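Local coordinates for protein type-2Ba cytolytic delta-endotoxin (Bacillus thuringiensis serovar israelensis, PDB 2RCI) that probably kills the larvae of dipteran insects by making pores in the epithelial cell membrane of the midgut, at residues 60-68 and 80-90; 107-117 and 169-180. All coordinates share one frame; numbering follows the deposited sequence.

Interaction 1 of 2, residues 60-68 and 80-90; sequences TGTINQSVI and QIKEIIRSVLG
Ile84 sets CG1 beside its backbone N (chi1 -67°) and then extends, which carries CD1 out to Val67. There CD1 meets Val67 CB at 3.6 Å and also touches CG1. The other branch of Ile84, CG2, takes the tip of Ile63: CD1 of Ile63 reaches it because CG1 swings away from the backbone N (chi1 -172°) and the chain stays extended. These two side chains cross at about a right angle. Ile63 CG2 also packs on Val88 CG2.

Toward the C-terminal end of the helix the backbones come close. Gly61 CA lies 3.2 Å from Val88 O in a CA-H...O contact. Thr60 OG1 donates to Leu89 O at 2.9 Å, from above the carbonyl plane. A water donates to both Thr60 O and Ser87 O. At the other end Ile68 CD1 touches Gln80 NE2 at 3.3 Å, and a second water accepts from Gln80 NE2 and donates to Val67 O.

Val88 O has a further donor in Thr188 OG1. Strands 57-64 and 66-69 pair antiparallel with strand 177-192, with a classic beta bulge where Val67 and Ile68 face Val182. Helix 74-89 packs on one side. Thr62 points away from it, to Phe44 and Leu48 of helix 44-53. This is the sheet between two helix layers of the alpha/beta fold.

Interaction 2 of 2, residues 107-117 and 169-180; sequences TNTFTNLEPQV and LLFITIKDSARY
The Phe110 and Tyr180 rings meet edge to face with an offset. The edge of Phe110 points toward the face of Tyr180, with the planes at 82° and the centroids 5.7 Å apart. Thr109 CG2 lies over the centre of one Phe110 face. A water sits in plane at the edge of both rings. It donates to Phe110 O and is hydrogen-bonded to Tyr180 OH at 2.8 Å. Ile172 CG2 presses on the same Phe110 O at 3.1 Å. The Phe171 ring has Glu114 CB over one face, toward the rim. Glu114 OE2 approaches Phe171 CZ to 3.7 Å, with the carboxylate turned 65° from the ring.

Leu170 CD2 packs on Val117 CG2 at 3.9 Å and on Leu113 CB. Leu113 CD1 touches Leu169 CG at 3.8 Å. Thr111 points CG2 at the backbone of Ile172 and Thr173, because its OG1 is turned back (chi1 66°) to donate to Thr107 O at 2.8 Å. Ile174 CG2 fits beside the methyls of Thr107 and Thr111. Phe110 and Tyr180 both pack on Met77 of helix 74-89.

One direct hydrogen bond crosses, Glu114 N to Leu170 O, and it is weak at 3.3 Å. A second water links Asn112 N to Ile172 O. A third accepts from Leu113 N and donates to Leu169 O and Ile172 O. The end of helix 96-110 with its following loop, and the two type I turns before strand 177-192, are thus held by apolar contacts and shared water. No hydrogen bond or salt bridge directly joins side chains across the contact.

How the interactions relate
From the N terminus, residues 60-68 come first. The chain then passes through strand 71-73 into helix 74-89, and interaction 1 closes this short loop at 80-90. Helix 96-110 follows and leads into 107-117. Strands 122-127, 132-142 and 150-162 come next before 169-180 returns to close the longer loop of interaction 2. The two loops are in series and neither nests nor crosses. The contacts touch: Ile81 CD1 packs on Phe110 CZ, joining the two successive helices, and Ile68 CG2 on Tyr180 O within the sheet. Interaction 1 ties helix 74-89 to this sheet. Interaction 2 ties the end of helix 96-110 to the turns before strand 177-192 and, through Tyr180, to that strand.

Interaction 1 of 2, residues 60-68 and 80-90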
loop_
_atom_site.group_PDB
_atom_site.type_symbol
_atom_site.label_atom_id
_atom_site.label_comp_id
_atom_site.label_asym_id
_atom_site.label_seq_id
_atom_site.Cartn_x
_atom_site.Cartn_y
_atom_site.Cartn_z
ATOM N N THR A 60 5.495 11.556 8.681
ATOM C CA THR A 60 6.485 10.806 9.468
ATOM C C THR A 60 7.384 9.854 8.654
ATOM O O THR A 60 8.290 9.188 9.209
ATOM C CB THR A 60 5.788 9.994 10.544
ATOM O OG1 THR A 60 4.815 9.127 9.933
ATOM C CG2 THR A 60 5.062 10.956 11.525
ATOM N N GLY A 61 7.108 9.751 7.363
ATOM C CA GLY A 61 7.916 8.909 6.499
ATOM C C GLY A 61 7.446 8.944 5.064
ATOM O O GLY A 61 6.257 9.145 4.796
ATOM N N THR A 62 8.384 8.752 4.133
ATOM C CA THR A 62 8.051 8.675 2.723
ATOM C C THR A 62 9.007 7.711 2.041
ATOM O O THR A 62 10.099 7.423 2.559
ATOM C CB THR A 62 8.223 10.042 1.957
ATOM O OG1 THR A 62 9.616 10.401 1.928
ATOM C CG2 THR A 62 7.401 11.182 2.561
ATOM N N ILE A 63 8.569 7.224 0.881
ATOM C CA ILE A 63 9.428 6.502 -0.060
ATOM C C ILE A 63 8.885 6.712 -1.473
ATOM O O ILE A 63 7.685 6.821 -1.683
ATOM C CB ILE A 63 9.525 4.988 0.242
ATOM C CG1 ILE A 63 10.585 4.343 -0.666
ATOM C CG2 ILE A 63 8.147 4.323 0.059
ATOM C CD1 ILE A 63 11.101 2.999 -0.133
ATOM N N ASN A 64 9.789 6.766 -2.448
ATOM C CA ASN A 64 9.412 6.964 -3.834
ATOM C C ASN A 64 10.573 6.450 -4.665
ATOM O O ASN A 64 11.377 7.229 -5.177
ATOM C CB ASN A 64 9.140 8.464 -4.130
ATOM C CG ASN A 64 8.805 8.740 -5.593
ATOM O OD1 ASN A 64 8.268 7.886 -6.317
ATOM N ND2 ASN A 64 9.129 9.968 -6.050
ATOM N N GLN A 65 10.659 5.126 -4.783
ATOM C CA GLN A 65 11.758 4.506 -5.521
ATOM C C GLN A 65 11.531 3.026 -5.715
ATOM O O GLN A 65 10.658 2.426 -5.084
ATOM C CB GLN A 65 13.070 4.685 -4.756
ATOM C CG GLN A 65 13.112 3.862 -3.453
ATOM C CD GLN A 65 14.473 3.883 -2.809
ATOM O OE1 GLN A 65 14.882 4.899 -2.271
ATOM N NE2 GLN A 65 15.181 2.766 -2.865
ATOM N N SER A 66 12.380 2.428 -6.554
ATOM C CA SER A 66 12.360 0.981 -6.738
ATOM C C SER A 66 12.892 0.290 -5.482
ATOM O O SER A 66 13.849 0.754 -4.848
ATOM C CB SER A 66 13.175 0.626 -7.981
ATOM O OG SER A 66 12.509 1.149 -9.134
ATOM N N VAL A 67 12.257 -0.820 -5.118
ATOM C CA VAL A 67 12.594 -1.498 -3.883
ATOM C C VAL A 67 12.969 -2.951 -4.111
ATOM O O VAL A 67 13.621 -3.564 -3.264
ATOM C CB VAL A 67 11.461 -1.379 -2.793
ATOM C CG1 VAL A 67 11.316 0.063 -2.295
ATOM C CG2 VAL A 67 10.119 -1.968 -3.283
ATOM N N ILE A 68 12.565 -3.493 -5.259
ATOM C CA ILE A 68 12.996 -4.831 -5.681
ATOM C C ILE A 68 13.300 -4.780 -7.168
ATOM O O ILE A 68 12.519 -4.199 -7.937
ATOM C CB ILE A 68 11.858 -5.890 -5.549
ATOM C CG1 ILE A 68 11.244 -5.935 -4.127
ATOM C CG2 ILE A 68 12.321 -7.274 -6.070
ATOM C CD1 ILE A 68 12.105 -6.646 -3.071
ATOM N N GLN A 80 10.828 -8.427 2.957
ATOM C CA GLN A 80 11.528 -7.180 2.662
ATOM C C GLN A 80 10.594 -5.977 2.683
ATOM O O GLN A 80 10.919 -4.958 3.301
ATOM C CB GLN A 80 12.303 -7.258 1.333
ATOM C CG GLN A 80 13.579 -8.090 1.480
ATOM C CD GLN A 80 14.451 -8.139 0.215
ATOM O OE1 GLN A 80 15.219 -9.087 0.026
ATOM N NE2 GLN A 80 14.344 -7.132 -0.630
ATOM N N ILE A 81 9.428 -6.107 2.059
ATOM C CA ILE A 81 8.487 -4.959 1.986
ATOM C C ILE A 81 7.887 -4.657 3.369
ATOM O O ILE A 81 7.697 -3.502 3.713
ATOM C CB ILE A 81 7.441 -5.185 0.885
ATOM C CG1 ILE A 81 8.153 -5.046 -0.475
ATOM C CG2 ILE A 81 6.246 -4.228 1.015
ATOM C CD1 ILE A 81 7.372 -5.545 -1.667
ATOM N N LYS A 82 7.653 -5.694 4.183
ATOM C CA LYS A 82 7.233 -5.468 5.575
ATOM C C LYS A 82 8.248 -4.587 6.315
ATOM O O LYS A 82 7.883 -3.662 7.035
ATOM C CB LYS A 82 7.083 -6.796 6.328
ATOM C CG LYS A 82 6.570 -6.651 7.780
ATOM C CD LYS A 82 6.775 -7.922 8.585
ATOM C CE LYS A 82 6.063 -7.796 9.982
ATOM N NZ LYS A 82 6.337 -8.985 10.846
ATOM N N GLU A 83 9.528 -4.867 6.122
ATOM C CA GLU A 83 10.559 -4.084 6.791
ATOM C C GLU A 83 10.589 -2.651 6.258
ATOM O O GLU A 83 10.807 -1.709 7.022
ATOM C CB GLU A 83 11.938 -4.751 6.685
ATOM C CG GLU A 83 12.040 -6.060 7.527
ATOM C CD GLU A 83 11.474 -5.923 8.958
ATOM O OE1 GLU A 83 11.921 -5.024 9.698
ATOM O OE2 GLU A 83 10.568 -6.694 9.333
ATOM N N ILE A 84 10.335 -2.495 4.963
ATOM C CA ILE A 84 10.303 -1.139 4.389
ATOM C C ILE A 84 9.126 -0.350 5.002
ATOM O O ILE A 84 9.292 0.808 5.414
ATOM C CB ILE A 84 10.207 -1.155 2.862
ATOM C CG1 ILE A 84 11.497 -1.714 2.270
ATOM C CG2 ILE A 84 9.995 0.278 2.302
ATOM C CD1 ILE A 84 11.386 -2.062 0.775
ATOM N N ILE A 85 7.967 -1.000 5.092
ATOM C CA ILE A 85 6.793 -0.386 5.721
ATOM C C ILE A 85 7.073 -0.002 7.178
ATOM O O ILE A 85 6.714 1.100 7.613
ATOM C CB ILE A 85 5.528 -1.253 5.554
ATOM C CG1 ILE A 85 5.151 -1.320 4.047
ATOM C CG2 ILE A 85 4.367 -0.692 6.426
ATOM C CD1 ILE A 85 4.073 -2.307 3.719
ATOM N N ARG A 86 7.714 -0.899 7.938
ATOM C CA ARG A 86 8.184 -0.555 9.291
ATOM C C ARG A 86 8.956 0.795 9.307
ATOM O O ARG A 86 8.671 1.684 10.131
ATOM C CB ARG A 86 9.039 -1.680 9.882
ATOM C CG ARG A 86 9.302 -1.528 11.420
ATOM C CD ARG A 86 10.118 -2.684 11.963
ATOM N NE ARG A 86 9.708 -4.000 11.466
ATOM C CZ ARG A 86 8.831 -4.803 12.067
ATOM N NH1 ARG A 86 8.236 -4.430 13.201
ATOM N NH2 ARG A 86 8.537 -5.977 11.522
ATOM N N SER A 87 9.878 0.961 8.360
ATOM C CA SER A 87 10.655 2.202 8.249
ATOM C C SER A 87 9.784 3.406 7.886
ATOM O O SER A 87 9.888 4.469 8.518
ATOM C CB SER A 87 11.819 2.029 7.266
ATOM O OG SER A 87 12.592 3.228 7.201
ATOM N N VAL A 88 8.903 3.233 6.908
ATOM C CA VAL A 88 8.139 4.358 6.352
ATOM C C VAL A 88 7.091 4.873 7.347
ATOM O O VAL A 88 6.699 6.034 7.304
ATOM C CB VAL A 88 7.504 4.007 4.987
ATOM C CG1 VAL A 88 6.710 5.173 4.444
ATOM C CG2 VAL A 88 8.597 3.667 3.952
ATOM N N LEU A 89 6.642 3.988 8.238
ATOM C CA LEU A 89 5.631 4.319 9.224
ATOM C C LEU A 89 6.100 5.428 10.153
ATOM O O LEU A 89 5.304 6.293 10.541
ATOM C CB LEU A 89 5.285 3.071 10.053
ATOM C CG LEU A 89 3.992 2.363 9.673
ATOM C CD1 LEU A 89 3.951 0.995 10.406
ATOM C CD2 LEU A 89 2.730 3.203 9.989
ATOM N N GLY A 90 7.396 5.404 10.485
ATOM C CA GLY A 90 8.005 6.381 11.412
ATOM C C GLY A 90 7.342 6.455 12.782
ATOM O O GLY A 90 7.431 7.480 13.466
HETATM O O HOH W 1 10.097 7.144 8.718
HETATM O O HOH W 2 15.698 -5.540 -2.944
#

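Interaction 2 of 2, residues 107-117 and 169-180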
loop_
_atom_site.group_PDB
_atom_site.type_symbol
_atom_site.label_atom_id
_atom_site.label_comp_id
_atom_site.label_asym_id
_atom_site.label_seq_id
_atom_site.Cartn_x
_atom_site.Cartn_y
_atom_site.Cartn_z
ATOM N N THR A 107 0.867 -9.599 1.157
ATOM C CA THR A 107 0.715 -10.912 0.512
ATOM C C THR A 107 -0.309 -10.883 -0.624
ATOM O O THR A 107 -0.064 -11.431 -1.709
ATOM C CB THR A 107 0.352 -11.987 1.551
ATOM O OG1 THR A 107 1.389 -12.017 2.520
ATOM C CG2 THR A 107 0.219 -13.379 0.886
ATOM N N ASN A 108 -1.442 -10.218 -0.387
ATOM C CA ASN A 108 -2.458 -10.063 -1.416
ATOM C C ASN A 108 -2.100 -9.078 -2.544
ATOM O O ASN A 108 -2.828 -8.979 -3.541
ATOM C CB ASN A 108 -3.801 -9.714 -0.751
ATOM C CG ASN A 108 -4.357 -10.886 0.026
ATOM O OD1 ASN A 108 -4.118 -12.018 -0.335
ATOM N ND2 ASN A 108 -5.091 -10.617 1.107
ATOM N N THR A 109 -0.946 -8.430 -2.432
ATOM C CA THR A 109 -0.451 -7.536 -3.494
ATOM C C THR A 109 0.174 -8.391 -4.614
ATOM O O THR A 109 0.162 -8.001 -5.776
ATOM C CB THR A 109 0.604 -6.569 -2.917
ATOM O OG1 THR A 109 -0.017 -5.691 -1.962
ATOM C CG2 THR A 109 1.324 -5.730 -4.032
ATOM N N PHE A 110 0.672 -9.575 -4.234
ATOM C CA PHE A 110 1.466 -10.441 -5.131
ATOM C C PHE A 110 0.816 -11.798 -5.394
ATOM O O PHE A 110 1.164 -12.484 -6.384
ATOM C CB PHE A 110 2.868 -10.664 -4.551
ATOM C CG PHE A 110 3.652 -9.415 -4.392
ATOM C CD1 PHE A 110 4.102 -8.717 -5.526
ATOM C CD2 PHE A 110 3.897 -8.883 -3.114
ATOM C CE1 PHE A 110 4.846 -7.557 -5.405
ATOM C CE2 PHE A 110 4.644 -7.663 -2.969
ATOM C CZ PHE A 110 5.131 -7.017 -4.125
ATOM N N THR A 111 -0.072 -12.221 -4.490
ATOM C CA THR A 111 -0.698 -13.563 -4.555
ATOM C C THR A 111 -2.216 -13.431 -4.338
ATOM O O THR A 111 -2.710 -12.341 -4.066
ATOM C CB THR A 111 -0.081 -14.586 -3.507
ATOM O OG1 THR A 111 -0.393 -14.172 -2.170
ATOM C CG2 THR A 111 1.464 -14.753 -3.681
ATOM N N ASN A 112 -2.943 -14.550 -4.444
ATOM C CA ASN A 112 -4.389 -14.532 -4.436
ATOM C C ASN A 112 -4.918 -13.496 -5.444
ATOM O O ASN A 112 -5.885 -12.812 -5.152
ATOM C CB ASN A 112 -4.923 -14.184 -3.048
ATOM C CG ASN A 112 -4.537 -15.190 -1.999
ATOM O OD1 ASN A 112 -4.694 -16.397 -2.196
ATOM N ND2 ASN A 112 -4.044 -14.698 -0.854
ATOM N N LEU A 113 -4.250 -13.368 -6.588
ATOM C CA LEU A 113 -4.616 -12.338 -7.560
ATOM C C LEU A 113 -5.871 -12.747 -8.334
ATOM O O LEU A 113 -6.633 -11.888 -8.767
ATOM C CB LEU A 113 -3.452 -12.025 -8.526
ATOM C CG LEU A 113 -2.214 -11.380 -7.891
ATOM C CD1 LEU A 113 -1.143 -11.139 -8.961
ATOM C CD2 LEU A 113 -2.657 -10.071 -7.241
ATOM N N GLU A 114 -6.085 -14.059 -8.500
ATOM C CA GLU A 114 -7.255 -14.536 -9.259
ATOM C C GLU A 114 -8.598 -13.946 -8.746
ATOM O O GLU A 114 -9.305 -13.324 -9.528
ATOM C CB GLU A 114 -7.244 -16.067 -9.374
ATOM C CG GLU A 114 -8.357 -16.662 -10.214
ATOM C CD GLU A 114 -9.451 -17.229 -9.351
ATOM O OE1 GLU A 114 -10.324 -16.460 -8.905
ATOM O OE2 GLU A 114 -9.430 -18.454 -9.101
ATOM N N PRO A 115 -8.917 -14.077 -7.430
ATOM C CA PRO A 115 -10.154 -13.422 -6.901
ATOM C C PRO A 115 -10.191 -11.891 -6.996
ATOM O O PRO A 115 -11.263 -11.299 -6.984
ATOM C CB PRO A 115 -10.211 -13.860 -5.427
ATOM C CG PRO A 115 -8.838 -14.309 -5.097
ATOM C CD PRO A 115 -8.215 -14.840 -6.378
ATOM N N GLN A 116 -9.029 -11.261 -7.113
ATOM C CA GLN A 116 -8.938 -9.803 -7.088
ATOM C C GLN A 116 -8.903 -9.214 -8.496
ATOM O O GLN A 116 -8.781 -7.993 -8.678
ATOM C CB GLN A 116 -7.646 -9.394 -6.367
ATOM C CG GLN A 116 -7.553 -9.805 -4.892
ATOM C CD GLN A 116 -6.225 -9.355 -4.310
ATOM O OE1 GLN A 116 -5.289 -10.147 -4.159
ATOM N NE2 GLN A 116 -6.103 -8.063 -4.078
ATOM N N VAL A 117 -9.033 -10.079 -9.495
ATOM C CA VAL A 117 -8.638 -9.717 -10.870
ATOM C C VAL A 117 -9.339 -8.451 -11.370
ATOM O O VAL A 117 -8.730 -7.639 -12.074
ATOM C CB VAL A 117 -8.734 -10.966 -11.853
ATOM C CG1 VAL A 117 -10.191 -11.359 -12.151
ATOM C CG2 VAL A 117 -7.946 -10.729 -13.140
ATOM N N LEU A 169 0.436 -15.951 -13.364
ATOM C CA LEU A 169 0.545 -15.006 -12.234
ATOM C C LEU A 169 -0.689 -15.054 -11.332
ATOM O O LEU A 169 -0.581 -14.851 -10.102
ATOM C CB LEU A 169 0.780 -13.563 -12.720
ATOM C CG LEU A 169 1.244 -12.586 -11.609
ATOM C CD1 LEU A 169 2.654 -12.879 -11.233
ATOM C CD2 LEU A 169 1.103 -11.128 -12.095
ATOM N N LEU A 170 -1.858 -15.309 -11.927
ATOM C CA LEU A 170 -3.116 -15.349 -11.184
ATOM C C LEU A 170 -3.112 -16.457 -10.127
ATOM O O LEU A 170 -3.933 -16.460 -9.197
ATOM C CB LEU A 170 -4.307 -15.544 -12.149
ATOM C CG LEU A 170 -4.683 -14.325 -13.025
ATOM C CD1 LEU A 170 -5.937 -14.664 -13.866
ATOM C CD2 LEU A 170 -4.930 -13.066 -12.197
ATOM N N PHE A 171 -2.165 -17.375 -10.269
ATOM C CA PHE A 171 -2.031 -18.492 -9.328
ATOM C C PHE A 171 -0.670 -18.596 -8.627
ATOM O O PHE A 171 -0.376 -19.606 -7.952
ATOM C CB PHE A 171 -2.395 -19.794 -10.038
ATOM C CG PHE A 171 -3.844 -19.876 -10.387
ATOM C CD1 PHE A 171 -4.759 -20.386 -9.479
ATOM C CD2 PHE A 171 -4.311 -19.357 -11.596
ATOM C CE1 PHE A 171 -6.137 -20.419 -9.783
ATOM C CE2 PHE A 171 -5.688 -19.390 -11.914
ATOM C CZ PHE A 171 -6.590 -19.925 -11.000
ATOM N N ILE A 172 0.156 -17.566 -8.781
ATOM C CA ILE A 172 1.475 -17.569 -8.151
ATOM C C ILE A 172 1.334 -17.574 -6.611
ATOM O O ILE A 172 0.381 -17.011 -6.062
ATOM C CB ILE A 172 2.364 -16.388 -8.635
ATOM C CG1 ILE A 172 3.858 -16.728 -8.424
ATOM C CG2 ILE A 172 1.986 -15.082 -7.962
ATOM C CD1 ILE A 172 4.847 -15.739 -9.165
ATOM N N THR A 173 2.253 -18.266 -5.946
ATOM C CA THR A 173 2.192 -18.439 -4.478
ATOM C C THR A 173 3.396 -17.810 -3.796
ATOM O O THR A 173 4.370 -17.400 -4.447
ATOM C CB THR A 173 2.108 -19.950 -4.040
ATOM O OG1 THR A 173 3.389 -20.577 -4.182
ATOM C CG2 THR A 173 1.029 -20.725 -4.866
ATOM N N ILE A 174 3.350 -17.759 -2.462
ATOM C CA ILE A 174 4.444 -17.149 -1.713
ATOM C C ILE A 174 5.746 -17.975 -1.833
ATOM O O ILE A 174 6.818 -17.465 -1.600
ATOM C CB ILE A 174 4.069 -16.899 -0.230
ATOM C CG1 ILE A 174 3.690 -18.212 0.466
ATOM C CG2 ILE A 174 2.924 -15.911 -0.114
ATOM C CD1 ILE A 174 3.718 -18.097 2.004
ATOM N N LYS A 175 5.632 -19.247 -2.216
ATOM C CA LYS A 175 6.803 -20.114 -2.393
ATOM C C LYS A 175 7.425 -20.091 -3.796
ATOM O O LYS A 175 8.511 -20.662 -4.004
ATOM C CB LYS A 175 6.472 -21.558 -1.972
ATOM C CG LYS A 175 5.925 -21.711 -0.587
ATOM C CD LYS A 175 6.949 -21.359 0.505
ATOM C CE LYS A 175 6.312 -21.491 1.897
ATOM N NZ LYS A 175 5.833 -22.885 2.214
ATOM N N ASP A 176 6.775 -19.410 -4.735
ATOM C CA ASP A 176 7.275 -19.300 -6.095
ATOM C C ASP A 176 8.289 -18.170 -6.184
ATOM O O ASP A 176 8.295 -17.272 -5.336
ATOM C CB ASP A 176 6.136 -19.039 -7.078
ATOM C CG ASP A 176 5.208 -20.227 -7.244
ATOM O OD1 ASP A 176 5.696 -21.369 -7.422
ATOM O OD2 ASP A 176 3.982 -20.012 -7.217
ATOM N N SER A 177 9.137 -18.231 -7.204
ATOM C CA SER A 177 10.111 -17.188 -7.490
ATOM C C SER A 177 9.881 -16.673 -8.908
ATOM O O SER A 177 9.430 -17.416 -9.795
ATOM C CB SER A 177 11.548 -17.709 -7.371
ATOM O OG SER A 177 11.874 -18.123 -6.044
ATOM N N ALA A 178 10.200 -15.407 -9.111
ATOM C CA ALA A 178 10.140 -14.814 -10.425
ATOM C C ALA A 178 10.983 -13.564 -10.399
ATOM O O ALA A 178 11.474 -13.139 -9.338
ATOM C CB ALA A 178 8.685 -14.482 -10.819
ATOM N N ARG A 179 11.147 -12.961 -11.573
ATOM C CA ARG A 179 11.950 -11.770 -11.673
ATOM C C ARG A 179 10.988 -10.598 -11.534
ATOM O O ARG A 179 10.105 -10.388 -12.395
ATOM C CB ARG A 179 12.726 -11.710 -12.993
ATOM C CG ARG A 179 13.644 -10.503 -13.059
ATOM C CD ARG A 179 14.573 -10.546 -14.271
ATOM N NE ARG A 179 15.196 -9.241 -14.418
ATOM C CZ ARG A 179 16.296 -8.857 -13.785
ATOM N NH1 ARG A 179 16.937 -9.695 -12.967
ATOM N NH2 ARG A 179 16.760 -7.629 -13.983
ATOM N N TYR A 180 11.134 -9.910 -10.404
ATOM C CA TYR A 180 10.287 -8.772 -10.030
ATOM C C TYR A 180 11.002 -7.462 -10.122
ATOM O O TYR A 180 12.159 -7.318 -9.663
ATOM C CB TYR A 180 9.742 -8.897 -8.594
ATOM C CG TYR A 180 8.530 -9.786 -8.482
ATOM C CD1 TYR A 180 8.655 -11.156 -8.167
ATOM C CD2 TYR A 180 7.256 -9.275 -8.692
ATOM C CE1 TYR A 180 7.516 -11.975 -8.082
ATOM C CE2 TYR A 180 6.129 -10.067 -8.590
ATOM C CZ TYR A 180 6.267 -11.421 -8.288
ATOM O OH TYR A 180 5.130 -12.172 -8.186
HETATM O O HOH W 3 2.625 -11.007 -8.189
HETATM O O HOH W 4 -2.117 -17.391 -5.173
HETATM O O HOH W 5 -1.692 -14.934 -7.527
#